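Local coordinates for protein esterase (uncultured bacterium pCosCE1, PDB 7ATL) that hydrolyses carboxylic esters as a family VIII carboxylesterase of beta-lactamase fold and also shows promiscuous acyltransferase activity, at residues L63-V66 with S67-Y70; L86-V90 with S91-P95; S146-L149 with E150-L153. All coordinates share one frame; numbering follows the deposited sequence.

Interaction 1: residues L63-V66 with S67-Y70; sequences LSSV and SKPY
The carbonyl oxygen of S64 takes two bonds from S67. The hydroxyl OG donates to S64 O at 2.6 Å, almost in line with the C=O (160° at the oxygen). The S67 backbone N reaches the same S64 O at 2.9 Å. S67 OG can share this acceptor with its own amide because chi1 of -52° sets it beside the backbone N; outside the segments it also bonds to the backbone N of M267. One residue on, K68 N donates to S65 O at 3.0 Å. Behind these bonds, V66 N donates to L63 O at 3.0 Å, closing a turn from L63 to V66.

The sequence S65-V66-S67-K68, at the start of helix 67-80, matches the SxxK motif of the beta-lactamase fold, in which family VIII carboxylesterases carry their nucleophilic serine; S65 is consistent with that nucleophile, and K68 with the lysine of the motif. The K68 chain runs extended past S65 O and bends at its last torsion (chi4 82°), which brings NZ to 2.9 Å from S65 OG. Both polar ends are hydrogen-bonded to residues outside the segments: S65 OG bonds to the hydroxyl of Y171, while NZ bonds to the hydroxyls of Y123 and Y171 and to G264 O. A pentaethylene glycol, probably from the crystallisation liquor, reaches S65 OG.

On another side of the turn, V66 O lies against the proline ring, 3.4 Å from P69 CD. Its distance to Y70 CD2 is 3.5 Å. The L63 side chain crosses Y70 at about a right angle, with CD1 touching CE2 at 4.1 Å. Y70 and P69 also press on L277 of helix 271-283, while V66 packs against H345 and W347 of strand 345-350.

Interaction 2: residues L86-V90 with S91-P95; sequences LDDTV and SRWLP
W93 and D88 meet through the indole N-H: NE1 donates to D88 OD2 at 3.1 Å, with an N-H...O angle of 163°. The oxygen sits at the ring edge, practically in the ring plane, and the donor reaches it on its anti side; the two flat groups are only modestly inclined to each other. The same carboxylate is stacked with the guanidinium of R92, their planes only 22° apart. Its nearest approach there is D88 OD1 to R92 NH1 at 3.5 Å, a salt bridge of charge alone because the oxygen stands far out of the guanidinium plane. One acidic group thus serves two neighbours in different ways, with OD2 accepting a further, weak bond from G85 N.

In the next shell, the extended R92 chain (chi1 177°) runs back along the loop, and a water in the guanidinium plane links NH1 to T89 N, accepting from both. T89 OG1 receives R92 N at 3.1 Å. V90 O closes the turn by accepting from W93 N and from L94 N, each at 2.8 Å; the latter bond is the straighter. Residues 91-93 have helical backbone angles but lack the regular run of helical bonds.

V90 CG1 touches L94 CD1 at 4.2 Å, both residues being buried. Residues 86-95 lie between helices 67-80 and 111-116 in the chain, and their backbone pairs with I109, I111 and R112. V90 packs on L114 of helix 111-116 and V177 of helix 174-186, while W93 rests on V181 and V185 of that second helix and L94 on Q184.

Interaction 3: residues S146-L149 with E150-L153; sequences SLTL and EQNL
T148 and Q151 form a capping box at the start of helix 149-157, each side chain serving the other's backbone amide. T148, the N-cap residue, uses OG1 to accept from Q151 N at 3.1 Å; its chi1 of 66° places OG1 between its backbone N and carbonyl carbon, where Q151 N can reach it. In return T148 N donates to Q151 OE1 at 3.0 Å, and the bond is nearly straight (165°). The donor stands well above the amide plane of Q151, so it does not follow a lone pair of OE1. The Q151 side chain starts with CG beside its backbone N, and the chain then runs extended past T148 OG1, 3.2 Å from CG. The box thereby satisfies two amides that precede the regular helical bonds.

Those bonds begin at once: N152 N donates to T148 O at 3.0 Å and L153 N to L149 O at 2.9 Å. Polar ends that point elsewhere are also engaged. N152 OD1 accepts from K139 N, with L147 CD1 lying 3.6 Å from that oxygen, and E150 OE1 forms a salt bridge with R154 NE. The buried face of the turn belongs to L149 and L153, which pack against A180 of helix 174-186; their CD1 atoms meet at 3.9 Å.

In the fold
All three interactions are local turns, but they sit at different depths. Interaction 1 is central and wholly buried, with its centre about 3 Å from that of the chain; interactions 2 and 3 lie partly buried at the periphery, about 23 and 21 Å out. Interactions 1 and 3 both begin helices, interaction 1 in a probable active site lined with hydroxyls and a lysine, interaction 3 with an ordinary capping box. Interaction 2 instead closes a loop, where a charged and aromatic cluster replaces the buried hydroxyl-lysine group. Interactions 2 and 3 approach to about 5 Å between nearest atoms and share a support, since V90 and L153 both pack on V177 of helix 174-186.

Interaction 1: residues L63-V66 with S67-Y70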
loop_
_atom_site.group_PDB
_atom_site.type_symbol
_atom_site.label_atom_id
_atom_site.label_comp_id
_atom_site.label_asym_id
_atom_site.label_seq_id
_atom_site.Cartn_x
_atom_site.Cartn_y
_atom_site.Cartn_z
ATOM N N LEU A 63 6.259 5.079 -1.050
ATOM C CA LEU A 63 4.915 4.483 -1.304
ATOM C C LEU A 63 4.256 3.924 -0.035
ATOM O O LEU A 63 3.047 3.839 -0.064
ATOM C CB LEU A 63 5.044 3.410 -2.383
ATOM C CG LEU A 63 5.343 3.954 -3.781
ATOM C CD1 LEU A 63 5.516 2.814 -4.770
ATOM C CD2 LEU A 63 4.245 4.891 -4.237
ATOM N N SER A 64 5.002 3.638 1.041
ATOM C CA SER A 64 4.572 2.850 2.243
ATOM C C SER A 64 3.657 1.696 1.789
ATOM O O SER A 64 4.110 0.919 0.931
ATOM C CB SER A 64 3.975 3.722 3.349
ATOM O OG SER A 64 2.970 4.609 2.859
ATOM N N SER A 65 2.409 1.599 2.256
ATOM C CA SER A 65 1.548 0.416 1.972
ATOM C C SER A 65 1.094 0.353 0.510
ATOM O O SER A 65 0.536 -0.673 0.126
ATOM C CB SER A 65 0.387 0.350 2.877
ATOM O OG SER A 65 0.810 0.024 4.191
ATOM N N VAL A 66 1.373 1.353 -0.314
ATOM C CA VAL A 66 1.125 1.199 -1.773
ATOM C C VAL A 66 2.095 0.150 -2.320
ATOM O O VAL A 66 1.846 -0.334 -3.427
ATOM C CB VAL A 66 1.165 2.533 -2.536
ATOM C CG1 VAL A 66 0.956 2.336 -4.032
ATOM C CG2 VAL A 66 0.129 3.483 -1.972
ATOM N N SER A 67 3.079 -0.267 -1.532
ATOM C CA SER A 67 3.976 -1.425 -1.817
ATOM C C SER A 67 3.176 -2.745 -1.895
ATOM O O SER A 67 3.566 -3.651 -2.659
ATOM C CB SER A 67 5.100 -1.535 -0.774
ATOM O OG SER A 67 5.823 -0.311 -0.593
ATOM N N LYS A 68 2.111 -2.881 -1.114
ATOM C CA LYS A 68 1.369 -4.163 -0.939
ATOM C C LYS A 68 0.740 -4.663 -2.245
ATOM O O LYS A 68 0.901 -5.835 -2.602
ATOM C CB LYS A 68 0.347 -3.988 0.187
ATOM C CG LYS A 68 1.025 -3.853 1.537
ATOM C CD LYS A 68 0.093 -3.699 2.682
ATOM C CE LYS A 68 0.808 -3.969 3.999
ATOM N NZ LYS A 68 1.570 -2.786 4.472
ATOM N N PRO A 69 -0.068 -3.856 -2.975
ATOM C CA PRO A 69 -0.696 -4.344 -4.202
ATOM C C PRO A 69 0.346 -4.737 -5.261
ATOM O O PRO A 69 0.109 -5.707 -5.955
ATOM C CB PRO A 69 -1.626 -3.219 -4.651
ATOM C CG PRO A 69 -1.147 -2.024 -3.894
ATOM C CD PRO A 69 -0.549 -2.527 -2.603
ATOM N N TYR A 70 1.475 -4.022 -5.299
ATOM C CA TYR A 70 2.660 -4.369 -6.123
ATOM C C TYR A 70 3.109 -5.809 -5.838
ATOM O O TYR A 70 3.270 -6.584 -6.800
ATOM C CB TYR A 70 3.780 -3.350 -5.908
ATOM C CG TYR A 70 3.709 -2.166 -6.843
ATOM C CD1 TYR A 70 3.689 -2.337 -8.214
ATOM C CD2 TYR A 70 3.635 -0.872 -6.362
ATOM C CE1 TYR A 70 3.629 -1.263 -9.081
ATOM C CE2 TYR A 70 3.566 0.219 -7.207
ATOM C CZ TYR A 70 3.575 0.018 -8.571
ATOM O OH TYR A 70 3.506 1.079 -9.409
#

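Interaction 2: residues L86-V90 with S91-P95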
loop_
_atom_site.group_PDB
_atom_site.type_symbol
_atom_site.label_atom_id
_atom_site.label_comp_id
_atom_site.label_asym_id
_atom_site.label_seq_id
_atom_site.Cartn_x
_atom_site.Cartn_y
_atom_site.Cartn_z
ATOM N N LEU A 86 -2.269 -20.817 -3.442
ATOM C CA LEU A 86 -3.051 -20.056 -2.429
ATOM C C LEU A 86 -3.075 -20.798 -1.085
ATOM O O LEU A 86 -3.203 -20.107 -0.046
ATOM C CB LEU A 86 -4.471 -19.828 -2.947
ATOM C CG LEU A 86 -4.607 -18.630 -3.883
ATOM C CD1 LEU A 86 -6.016 -18.544 -4.461
ATOM C CD2 LEU A 86 -4.215 -17.335 -3.171
ATOM N N ASP A 87 -2.971 -22.138 -1.104
ATOM C CA ASP A 87 -3.120 -23.022 0.082
ATOM C C ASP A 87 -1.764 -23.634 0.447
ATOM O O ASP A 87 -1.735 -24.575 1.219
ATOM C CB ASP A 87 -4.205 -24.074 -0.172
ATOM C CG ASP A 87 -5.620 -23.507 -0.163
ATOM O OD1 ASP A 87 -6.012 -22.879 0.846
ATOM O OD2 ASP A 87 -6.319 -23.667 -1.171
ATOM N N ASP A 88 -0.667 -23.126 -0.094
ATOM C CA ASP A 88 0.682 -23.476 0.407
ATOM C C ASP A 88 0.850 -22.918 1.818
ATOM O O ASP A 88 0.437 -21.754 2.073
ATOM C CB ASP A 88 1.768 -22.888 -0.483
ATOM C CG ASP A 88 1.879 -23.604 -1.810
ATOM O OD1 ASP A 88 0.972 -24.415 -2.106
ATOM O OD2 ASP A 88 2.871 -23.347 -2.516
ATOM N N THR A 89 1.463 -23.695 2.701
ATOM C CA THR A 89 1.915 -23.198 4.019
ATOM C C THR A 89 3.076 -22.230 3.787
ATOM O O THR A 89 3.725 -22.315 2.735
ATOM C CB THR A 89 2.285 -24.350 4.952
ATOM O OG1 THR A 89 3.423 -25.004 4.398
ATOM C CG2 THR A 89 1.122 -25.304 5.141
ATOM N N VAL A 90 3.300 -21.331 4.733
ATOM C CA VAL A 90 4.471 -20.421 4.701
ATOM C C VAL A 90 5.703 -21.259 5.021
ATOM O O VAL A 90 6.724 -21.146 4.310
ATOM C CB VAL A 90 4.284 -19.237 5.667
ATOM C CG1 VAL A 90 5.539 -18.386 5.754
ATOM C CG2 VAL A 90 3.100 -18.378 5.259
ATOM N N SER A 91 5.593 -22.097 6.043
ATOM C CA SER A 91 6.704 -22.956 6.524
ATOM C C SER A 91 7.261 -23.832 5.381
ATOM O O SER A 91 8.456 -24.166 5.399
ATOM C CB SER A 91 6.275 -23.741 7.762
ATOM O OG SER A 91 5.479 -24.889 7.463
ATOM N N ARG A 92 6.452 -24.161 4.378
ATOM C CA ARG A 92 6.913 -24.900 3.167
ATOM C C ARG A 92 8.018 -24.113 2.443
ATOM O O ARG A 92 8.946 -24.737 1.897
ATOM C CB ARG A 92 5.733 -25.130 2.219
ATOM C CG ARG A 92 6.091 -25.804 0.905
ATOM C CD ARG A 92 4.808 -26.183 0.193
ATOM N NE ARG A 92 5.005 -26.762 -1.127
ATOM C CZ ARG A 92 4.031 -27.297 -1.855
ATOM N NH1 ARG A 92 2.792 -27.305 -1.395
ATOM N NH2 ARG A 92 4.300 -27.816 -3.037
ATOM N N TRP A 93 7.903 -22.789 2.440
ATOM C CA TRP A 93 8.819 -21.877 1.714
ATOM C C TRP A 93 9.875 -21.279 2.664
ATOM O O TRP A 93 11.026 -21.087 2.229
ATOM C CB TRP A 93 7.972 -20.811 1.002
ATOM C CG TRP A 93 7.149 -21.401 -0.095
ATOM C CD1 TRP A 93 5.809 -21.661 -0.095
ATOM C CD2 TRP A 93 7.655 -21.895 -1.340
ATOM N NE1 TRP A 93 5.440 -22.252 -1.275
ATOM C CE2 TRP A 93 6.558 -22.401 -2.060
ATOM C CE3 TRP A 93 8.921 -21.935 -1.926
ATOM C CZ2 TRP A 93 6.706 -22.931 -3.343
ATOM C CZ3 TRP A 93 9.064 -22.469 -3.187
ATOM C CH2 TRP A 93 7.966 -22.954 -3.891
ATOM N N LEU A 94 9.501 -20.983 3.917
ATOM C CA LEU A 94 10.435 -20.498 4.975
ATOM C C LEU A 94 10.405 -21.481 6.148
ATOM O O LEU A 94 9.659 -21.279 7.091
ATOM C CB LEU A 94 10.010 -19.075 5.376
ATOM C CG LEU A 94 9.806 -18.111 4.210
ATOM C CD1 LEU A 94 9.223 -16.781 4.675
ATOM C CD2 LEU A 94 11.107 -17.893 3.467
ATOM N N PRO A 95 11.194 -22.585 6.140
ATOM C CA PRO A 95 11.015 -23.660 7.128
ATOM C C PRO A 95 11.098 -23.202 8.593
ATOM O O PRO A 95 10.521 -23.835 9.423
ATOM C CB PRO A 95 12.120 -24.684 6.800
ATOM C CG PRO A 95 12.630 -24.333 5.389
ATOM C CD PRO A 95 12.258 -22.877 5.154
HETATM O O HOH W 1 1.850 -26.469 1.463
#

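Interaction 3: residues S146-L149 with E150-L153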
loop_
_atom_site.group_PDB
_atom_site.type_symbol
_atom_site.label_atom_id
_atom_site.label_comp_id
_atom_site.label_asym_id
_atom_site.label_seq_id
_atom_site.Cartn_x
_atom_site.Cartn_y
_atom_site.Cartn_z
ATOM N N SER A 146 19.693 -2.334 10.923
ATOM C CA SER A 146 20.896 -3.044 10.431
ATOM C C SER A 146 20.489 -4.422 9.911
ATOM O O SER A 146 21.379 -5.204 9.588
ATOM C CB SER A 146 21.920 -3.161 11.521
ATOM O OG SER A 146 21.421 -3.976 12.575
ATOM N N LEU A 147 19.195 -4.709 9.832
ATOM C CA LEU A 147 18.716 -6.080 9.535
ATOM C C LEU A 147 18.641 -6.306 8.030
ATOM O O LEU A 147 18.379 -5.338 7.282
ATOM C CB LEU A 147 17.343 -6.278 10.165
ATOM C CG LEU A 147 17.273 -5.920 11.644
ATOM C CD1 LEU A 147 15.858 -6.092 12.139
ATOM C CD2 LEU A 147 18.242 -6.759 12.472
ATOM N N THR A 148 18.853 -7.566 7.648
ATOM C CA THR A 148 18.313 -8.183 6.416
ATOM C C THR A 148 16.834 -8.504 6.669
ATOM O O THR A 148 16.404 -8.565 7.882
ATOM C CB THR A 148 19.096 -9.438 6.010
ATOM O OG1 THR A 148 18.916 -10.473 6.989
ATOM C CG2 THR A 148 20.573 -9.147 5.820
ATOM N N LEU A 149 16.078 -8.695 5.587
ATOM C CA LEU A 149 14.668 -9.151 5.630
ATOM C C LEU A 149 14.600 -10.442 6.447
ATOM O O LEU A 149 13.763 -10.551 7.332
ATOM C CB LEU A 149 14.196 -9.402 4.191
ATOM C CG LEU A 149 12.768 -9.917 4.040
ATOM C CD1 LEU A 149 11.789 -9.004 4.764
ATOM C CD2 LEU A 149 12.396 -10.011 2.570
ATOM N N GLU A 150 15.459 -11.400 6.116
ATOM C CA GLU A 150 15.470 -12.721 6.783
ATOM C C GLU A 150 15.633 -12.509 8.289
ATOM O O GLU A 150 14.906 -13.176 9.046
ATOM C CB GLU A 150 16.576 -13.620 6.227
ATOM C CG GLU A 150 16.525 -14.994 6.858
ATOM C CD GLU A 150 17.401 -16.065 6.244
ATOM O OE1 GLU A 150 17.967 -16.850 7.033
ATOM O OE2 GLU A 150 17.474 -16.145 4.987
ATOM N N GLN A 151 16.565 -11.636 8.699
ATOM C CA GLN A 151 16.883 -11.392 10.131
ATOM C C GLN A 151 15.630 -10.800 10.785
ATOM O O GLN A 151 15.260 -11.266 11.873
ATOM C CB GLN A 151 18.113 -10.499 10.309
ATOM C CG GLN A 151 19.447 -11.195 10.082
ATOM C CD GLN A 151 20.548 -10.185 9.867
ATOM O OE1 GLN A 151 20.341 -8.980 9.796
ATOM N NE2 GLN A 151 21.764 -10.662 9.737
ATOM N N ASN A 152 14.934 -9.900 10.095
ATOM C CA ASN A 152 13.695 -9.281 10.635
ATOM C C ASN A 152 12.566 -10.311 10.764
ATOM O O ASN A 152 11.811 -10.251 11.761
ATOM C CB ASN A 152 13.221 -8.095 9.804
ATOM C CG ASN A 152 12.199 -7.280 10.561
ATOM O OD1 ASN A 152 12.378 -7.046 11.757
ATOM N ND2 ASN A 152 11.132 -6.868 9.877
ATOM N N LEU A 153 12.439 -11.221 9.801
ATOM C CA LEU A 153 11.341 -12.222 9.804
ATOM C C LEU A 153 11.654 -13.346 10.813
ATOM O O LEU A 153 10.678 -13.957 11.335
ATOM C CB LEU A 153 11.111 -12.749 8.380
ATOM C CG LEU A 153 10.639 -11.709 7.364
ATOM C CD1 LEU A 153 10.331 -12.357 6.027
ATOM C CD2 LEU A 153 9.426 -10.934 7.864
#